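Local coordinates for protein ubiquitin conjugating enzyme (Agrocybe aegerita, PDB 3WE5) that probably works as an E2 enzyme of the ubiquitin pathway, carrying activated ubiquitin as a cysteine thioester and passing it on to target proteins, at residues R34-E39 with S54-T59; I60-M63 with Q67-G70; F92-T95 with E99-V102. All blocks are in the same frame, centred on the assembly; numbering follows the deposited sequence.

Overall arrangement
All three contacts belong to one ubiquitin-conjugating domain, one fully buried, the other two only partly. Interaction 1, the buried one, is purely apolar: helix 24-39 drops one isoleucine onto two aromatic rings of strand 55-61. Interaction 2 takes over at the end of that strand, its centre about 20 Å away, where the loop back into strand 72-78 is held largely through water. Interaction 3 starts at the end of strand 89-92, runs into the next loop and mixes a proline-on-ring contact with another water bridge. The last two are joined: Y68 reaches V102 through a probable hydrogen bond and packs on P101. L57 and V93 link interactions 1 and 3 by packing alone.

Interaction 1 of 3, residues R34-E39 with S54-T59; sequences REIQSE and SKWLFT
I36 holds CG1 anti to its carbonyl carbon (chi1 -74°) and runs nearly straight from there to CD1 (chi2 166°), which sends that one methyl across to W56 and F58. This is the seam of the ubiquitin-conjugating fold where the N-terminal helix, 24-39, lies against the antiparallel four-stranded sheet. W56 and F58 sit two apart on strand 55-61, so both rings are on the helix side; F58 starts off to the side and only its ring end closes on I36. The backbones stay well separated: the nearest CA atoms, of I36 and F58, are 11.4 Å apart, and the side chains fill the distance. On the tryptophan the touching atom belongs to the six-membered ring, which I36 CD1 meets obliquely, 4.0 Å from W56 CZ3. The indole nitrogen takes no part, being hydrogen-bonded to the carbonyl of D52. F77 of strand 72-78 meets F58, and F79, just beyond that strand, meets W56 edge-to-face; L47 and I128 also pack on I36, so the isoleucine closes onto an aromatic cluster between sheet and helix 127-140. F58 is met at its edge, in the plane of the ring, where I36 CD1 lies 4.0 Å from F58 CZ.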
# COMPACT_ATOMS: atom_id res chain seq x y z
N ARG A 34 21.62 24.63 13.79
CA ARG A 34 22.23 25.02 15.05
C ARG A 34 21.72 24.11 16.16
O ARG A 34 22.51 23.63 16.99
CB ARG A 34 21.86 26.47 15.37
CG ARG A 34 22.41 27.07 16.65
CD ARG A 34 21.98 28.57 16.75
NE ARG A 34 22.61 29.36 15.69
CZ ARG A 34 21.99 29.98 14.68
NH1 ARG A 34 20.66 29.97 14.53
NH2 ARG A 34 22.71 30.65 13.79
N GLU A 35 20.42 23.85 16.16
CA GLU A 35 19.84 22.98 17.20
C GLU A 35 20.29 21.53 17.08
O GLU A 35 20.54 20.89 18.10
CB GLU A 35 18.32 23.12 17.26
CG GLU A 35 17.84 24.55 17.57
CD GLU A 35 18.42 25.13 18.86
OE1 GLU A 35 18.57 24.38 19.85
OE2 GLU A 35 18.71 26.35 18.88
N ILE A 36 20.42 21.02 15.85
CA ILE A 36 20.94 19.65 15.65
C ILE A 36 22.36 19.58 16.20
O ILE A 36 22.72 18.60 16.88
CB ILE A 36 20.90 19.27 14.17
CG1 ILE A 36 19.45 18.98 13.76
CG2 ILE A 36 21.78 18.01 13.87
CD1 ILE A 36 19.23 18.93 12.23
N GLN A 37 23.18 20.60 15.95
CA GLN A 37 24.53 20.63 16.50
C GLN A 37 24.55 20.73 18.03
O GLN A 37 25.36 20.06 18.69
CB GLN A 37 25.37 21.78 15.90
CG GLN A 37 26.80 21.80 16.42
CD GLN A 37 27.57 23.01 15.95
OE1 GLN A 37 27.56 24.04 16.60
NE2 GLN A 37 28.24 22.88 14.82
N SER A 38 23.68 21.56 18.58
CA SER A 38 23.64 21.85 20.02
C SER A 38 23.06 20.70 20.82
O SER A 38 23.64 20.27 21.84
CB SER A 38 22.75 23.06 20.25
OG SER A 38 22.85 23.47 21.59
N GLU A 39 21.91 20.22 20.35
CA GLU A 39 21.10 19.21 21.06
C GLU A 39 21.50 17.80 20.70
O GLU A 39 21.20 16.84 21.42
CB GLU A 39 19.62 19.39 20.74
CG GLU A 39 19.05 20.69 21.27
CD GLU A 39 18.93 20.71 22.79
OE1 GLU A 39 18.86 21.82 23.35
OE2 GLU A 39 18.87 19.62 23.43
N SER A 54 19.70 23.76 0.89
CA SER A 54 18.84 23.23 -0.15
C SER A 54 18.65 21.73 -0.04
O SER A 54 17.60 21.20 -0.42
CB SER A 54 19.41 23.55 -1.52
OG SER A 54 19.45 24.96 -1.69
N LYS A 55 19.68 21.02 0.42
CA LYS A 55 19.61 19.56 0.50
C LYS A 55 20.42 19.06 1.68
O LYS A 55 21.61 19.35 1.79
CB LYS A 55 20.12 18.90 -0.80
CG LYS A 55 19.89 17.39 -0.85
CD LYS A 55 20.22 16.80 -2.24
CE LYS A 55 21.69 16.94 -2.57
NZ LYS A 55 22.55 16.22 -1.57
N TRP A 56 19.77 18.27 2.55
CA TRP A 56 20.46 17.63 3.68
C TRP A 56 20.29 16.11 3.61
O TRP A 56 19.31 15.59 3.07
CB TRP A 56 19.87 18.10 5.02
CG TRP A 56 20.08 19.55 5.39
CD1 TRP A 56 20.76 20.51 4.68
CD2 TRP A 56 19.59 20.18 6.57
NE1 TRP A 56 20.73 21.72 5.36
CE2 TRP A 56 20.02 21.54 6.53
CE3 TRP A 56 18.85 19.73 7.68
CZ2 TRP A 56 19.69 22.46 7.54
CZ3 TRP A 56 18.52 20.65 8.68
CH2 TRP A 56 18.96 22.01 8.62
N LEU A 57 21.26 15.39 4.16
CA LEU A 57 21.19 13.93 4.25
C LEU A 57 21.36 13.46 5.70
O LEU A 57 22.23 13.95 6.42
CB LEU A 57 22.33 13.32 3.43
CG LEU A 57 22.31 13.56 1.93
CD1 LEU A 57 23.63 13.02 1.31
CD2 LEU A 57 21.11 12.92 1.28
N PHE A 58 20.53 12.50 6.08
CA PHE A 58 20.62 11.81 7.37
C PHE A 58 20.74 10.29 7.15
O PHE A 58 20.35 9.78 6.11
CB PHE A 58 19.33 12.03 8.19
CG PHE A 58 19.14 13.43 8.66
CD1 PHE A 58 18.63 14.40 7.80
CD2 PHE A 58 19.47 13.79 9.96
CE1 PHE A 58 18.44 15.70 8.24
CE2 PHE A 58 19.29 15.09 10.41
CZ PHE A 58 18.78 16.06 9.53
N THR A 59 21.29 9.58 8.13
CA THR A 59 21.05 8.14 8.18
C THR A 59 20.00 7.86 9.25
O THR A 59 19.95 8.54 10.26
CB THR A 59 22.31 7.32 8.45
OG1 THR A 59 22.88 7.71 9.69
CG2 THR A 59 23.31 7.52 7.33

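Interaction 2 of 3, residues I60-M63 with Q67-G70; sequences IEVM and QYQG
V62 and Y68 make the one apolar touch, a loose one: V62 CG2 comes to 4.2 Å from Y68 CB, at the root of the tyrosine side chain. No direct hydrogen bond joins the two runs, and two waters do that work. One water sits between V62 and Y68, taking the N-H of V62 at 2.8 Å from its N and giving a hydrogen to Y68 O. The other is gripped by three bonds. It donates to E61 OE2 and to V62 O, both 2.6 Å away, and accepts from G70 N at 3.1 Å. E61 gets its carboxylate there through an extended chain, CG anti to the backbone N (chi1 177°), and the same OE2 lies 3.8 Å from G70 CA. G70 has a positive phi of 75°, and a CB on it would be crowded by Q69 OE1.

Outside this shell, helix 127-140 backs the pair: L138 and A139 touch V62, and Q135 binds the carbonyl of E61. A hydrogen bond from the tyrosine OH to V102 O ties down the hydroxyl end, while P101, L138 and Y73 pack round the ring, and the backbone N of Y68 is held by S66 OG. With strand 55-61 ending here and strand 72-78 soon to begin, the whole is a water-bridged loop closing a beta hairpin, the second turn of the four-stranded antiparallel meander that makes up the sheet of the ubiquitin-conjugating fold.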
# COMPACT_ATOMS: atom_id res chain seq x y z
N ILE A 60 19.15 6.87 8.97
CA ILE A 60 18.07 6.50 9.88
C ILE A 60 18.24 5.01 10.19
O ILE A 60 18.23 4.16 9.29
CB ILE A 60 16.72 6.68 9.21
CG1 ILE A 60 16.50 8.15 8.79
CG2 ILE A 60 15.58 6.18 10.12
CD1 ILE A 60 16.53 9.15 9.93
N GLU A 61 18.40 4.71 11.47
CA GLU A 61 18.39 3.31 11.92
C GLU A 61 17.23 3.14 12.86
O GLU A 61 17.02 3.97 13.75
CB GLU A 61 19.68 2.96 12.64
CG GLU A 61 19.66 1.53 13.18
CD GLU A 61 21.02 1.04 13.63
OE1 GLU A 61 22.02 1.72 13.32
OE2 GLU A 61 21.07 -0.03 14.29
N VAL A 62 16.46 2.08 12.68
CA VAL A 62 15.31 1.82 13.53
C VAL A 62 15.83 1.01 14.70
O VAL A 62 16.53 -0.00 14.50
CB VAL A 62 14.25 1.00 12.80
CG1 VAL A 62 13.03 0.79 13.69
CG2 VAL A 62 13.83 1.71 11.49
N MET A 63 15.50 1.45 15.91
CA MET A 63 15.99 0.82 17.13
C MET A 63 14.92 -0.11 17.66
O MET A 63 13.82 -0.21 17.11
CB MET A 63 16.31 1.86 18.19
CG MET A 63 17.29 2.97 17.74
SD MET A 63 18.82 2.31 17.08
CE MET A 63 19.57 1.61 18.57
N GLN A 67 11.58 -4.87 11.82
CA GLN A 67 11.90 -5.60 10.62
C GLN A 67 13.16 -5.08 9.93
O GLN A 67 13.56 -5.60 8.90
CB GLN A 67 10.72 -5.53 9.66
CG GLN A 67 9.45 -6.18 10.21
CD GLN A 67 9.60 -7.69 10.35
OE1 GLN A 67 9.85 -8.39 9.37
NE2 GLN A 67 9.45 -8.19 11.57
N TYR A 68 13.77 -4.05 10.50
CA TYR A 68 14.91 -3.37 9.88
C TYR A 68 16.09 -3.33 10.85
O TYR A 68 16.94 -2.44 10.77
CB TYR A 68 14.51 -1.95 9.45
CG TYR A 68 13.19 -1.91 8.70
CD1 TYR A 68 13.14 -2.13 7.34
CD2 TYR A 68 11.99 -1.66 9.38
CE1 TYR A 68 11.94 -2.10 6.66
CE2 TYR A 68 10.79 -1.65 8.70
CZ TYR A 68 10.78 -1.87 7.35
OH TYR A 68 9.58 -1.84 6.67
N GLN A 69 16.15 -4.30 11.75
CA GLN A 69 17.19 -4.33 12.78
C GLN A 69 18.59 -4.27 12.17
O GLN A 69 18.89 -4.99 11.22
CB GLN A 69 17.03 -5.59 13.65
CG GLN A 69 17.67 -5.51 15.03
CD GLN A 69 19.18 -5.64 14.98
OE1 GLN A 69 19.72 -6.42 14.19
NE2 GLN A 69 19.87 -4.88 15.82
N GLY A 70 19.42 -3.37 12.70
CA GLY A 70 20.81 -3.27 12.30
C GLY A 70 21.10 -2.62 10.96
O GLY A 70 22.24 -2.63 10.50
O HOH W 1 18.82 -1.24 14.83
O HOH W 2 16.94 0.35 10.55

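Interaction 3 of 3, residues F92-T95 with E99-V102; sequences FVVT and EAPV
F92 meets P101 with nearly its whole side chain, starting at CB, which lies 4.2 Å from A100 CB and near the proline CD. One bond further, F92 CG is 3.5 Å from P101 CD. CD1 and CD2 see that same methylene, which stands over one face, 3.6 Å from the F92 centroid and 16° off the ring normal, a CH-pi contact. Farther out P101 CG takes over, 3.7 Å from F92 CE2 and 3.8 Å from F92 CZ. These two runs belong to the long passage of the ubiquitin-conjugating fold that leaves the sheet at strand 89-92 and has no regular helix or strand until helix 127-140; beyond V102 it probably leads to the His-Pro motif and catalytic cysteine expected of E2 enzymes. L138 of that helix packs on both F92 and P101. With an alanine in place of F92, P101 would probably lose the ring it lies over and a gap open toward L138. Nearer the surface, V94 turns CG1 beside its own backbone N and lays it against A100, 3.9 Å from A100 CB. The backbones are joined through a water, which donates to V93 O at 2.6 Å and to E99 O at 2.9 Å.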
# COMPACT_ATOMS: atom_id res chain seq x y z
N PHE A 92 13.95 8.41 0.64
CA PHE A 92 15.10 7.56 0.87
C PHE A 92 15.92 7.57 -0.41
O PHE A 92 15.36 7.58 -1.52
CB PHE A 92 14.68 6.15 1.27
CG PHE A 92 14.11 6.06 2.67
CD1 PHE A 92 14.96 6.05 3.78
CD2 PHE A 92 12.74 6.04 2.89
CE1 PHE A 92 14.45 5.99 5.09
CE2 PHE A 92 12.21 5.96 4.20
CZ PHE A 92 13.06 5.94 5.30
N VAL A 93 17.24 7.60 -0.23
CA VAL A 93 18.19 7.59 -1.34
C VAL A 93 18.37 6.18 -1.91
O VAL A 93 18.52 5.19 -1.17
CB VAL A 93 19.53 8.20 -0.91
CG1 VAL A 93 20.58 8.08 -2.03
CG2 VAL A 93 19.34 9.65 -0.55
N VAL A 94 18.30 6.09 -3.23
CA VAL A 94 18.44 4.78 -3.87
C VAL A 94 19.54 4.78 -4.92
O VAL A 94 19.56 3.90 -5.80
CB VAL A 94 17.11 4.27 -4.47
CG1 VAL A 94 16.10 4.03 -3.37
CG2 VAL A 94 16.56 5.27 -5.50
N THR A 95 20.45 5.75 -4.82
CA THR A 95 21.60 5.81 -5.71
C THR A 95 22.77 5.01 -5.16
O THR A 95 22.82 4.70 -3.97
CB THR A 95 22.07 7.26 -5.95
OG1 THR A 95 22.27 7.91 -4.69
CG2 THR A 95 21.03 8.04 -6.74
N GLU A 99 19.45 1.03 -1.17
CA GLU A 99 18.09 0.57 -1.43
C GLU A 99 17.15 1.20 -0.42
O GLU A 99 17.54 1.47 0.72
CB GLU A 99 18.01 -0.96 -1.38
CG GLU A 99 18.99 -1.64 -2.35
CD GLU A 99 18.65 -3.10 -2.62
OE1 GLU A 99 17.52 -3.38 -3.08
OE2 GLU A 99 19.52 -3.97 -2.37
N ALA A 100 15.90 1.43 -0.82
CA ALA A 100 14.90 1.96 0.10
C ALA A 100 14.47 0.86 1.04
O ALA A 100 14.52 -0.33 0.68
CB ALA A 100 13.69 2.52 -0.66
N PRO A 101 14.04 1.22 2.25
CA PRO A 101 13.48 0.16 3.09
C PRO A 101 12.25 -0.43 2.41
O PRO A 101 11.49 0.32 1.77
CB PRO A 101 13.08 0.90 4.37
CG PRO A 101 13.00 2.36 3.98
CD PRO A 101 14.01 2.55 2.90
N VAL A 102 12.06 -1.74 2.52
CA VAL A 102 10.84 -2.36 1.99
C VAL A 102 9.74 -2.19 3.03
O VAL A 102 9.78 -2.78 4.12
CB VAL A 102 11.05 -3.84 1.66
CG1 VAL A 102 9.77 -4.43 1.08
CG2 VAL A 102 12.19 -3.99 0.68
O HOH W 3 17.75 4.32 1.18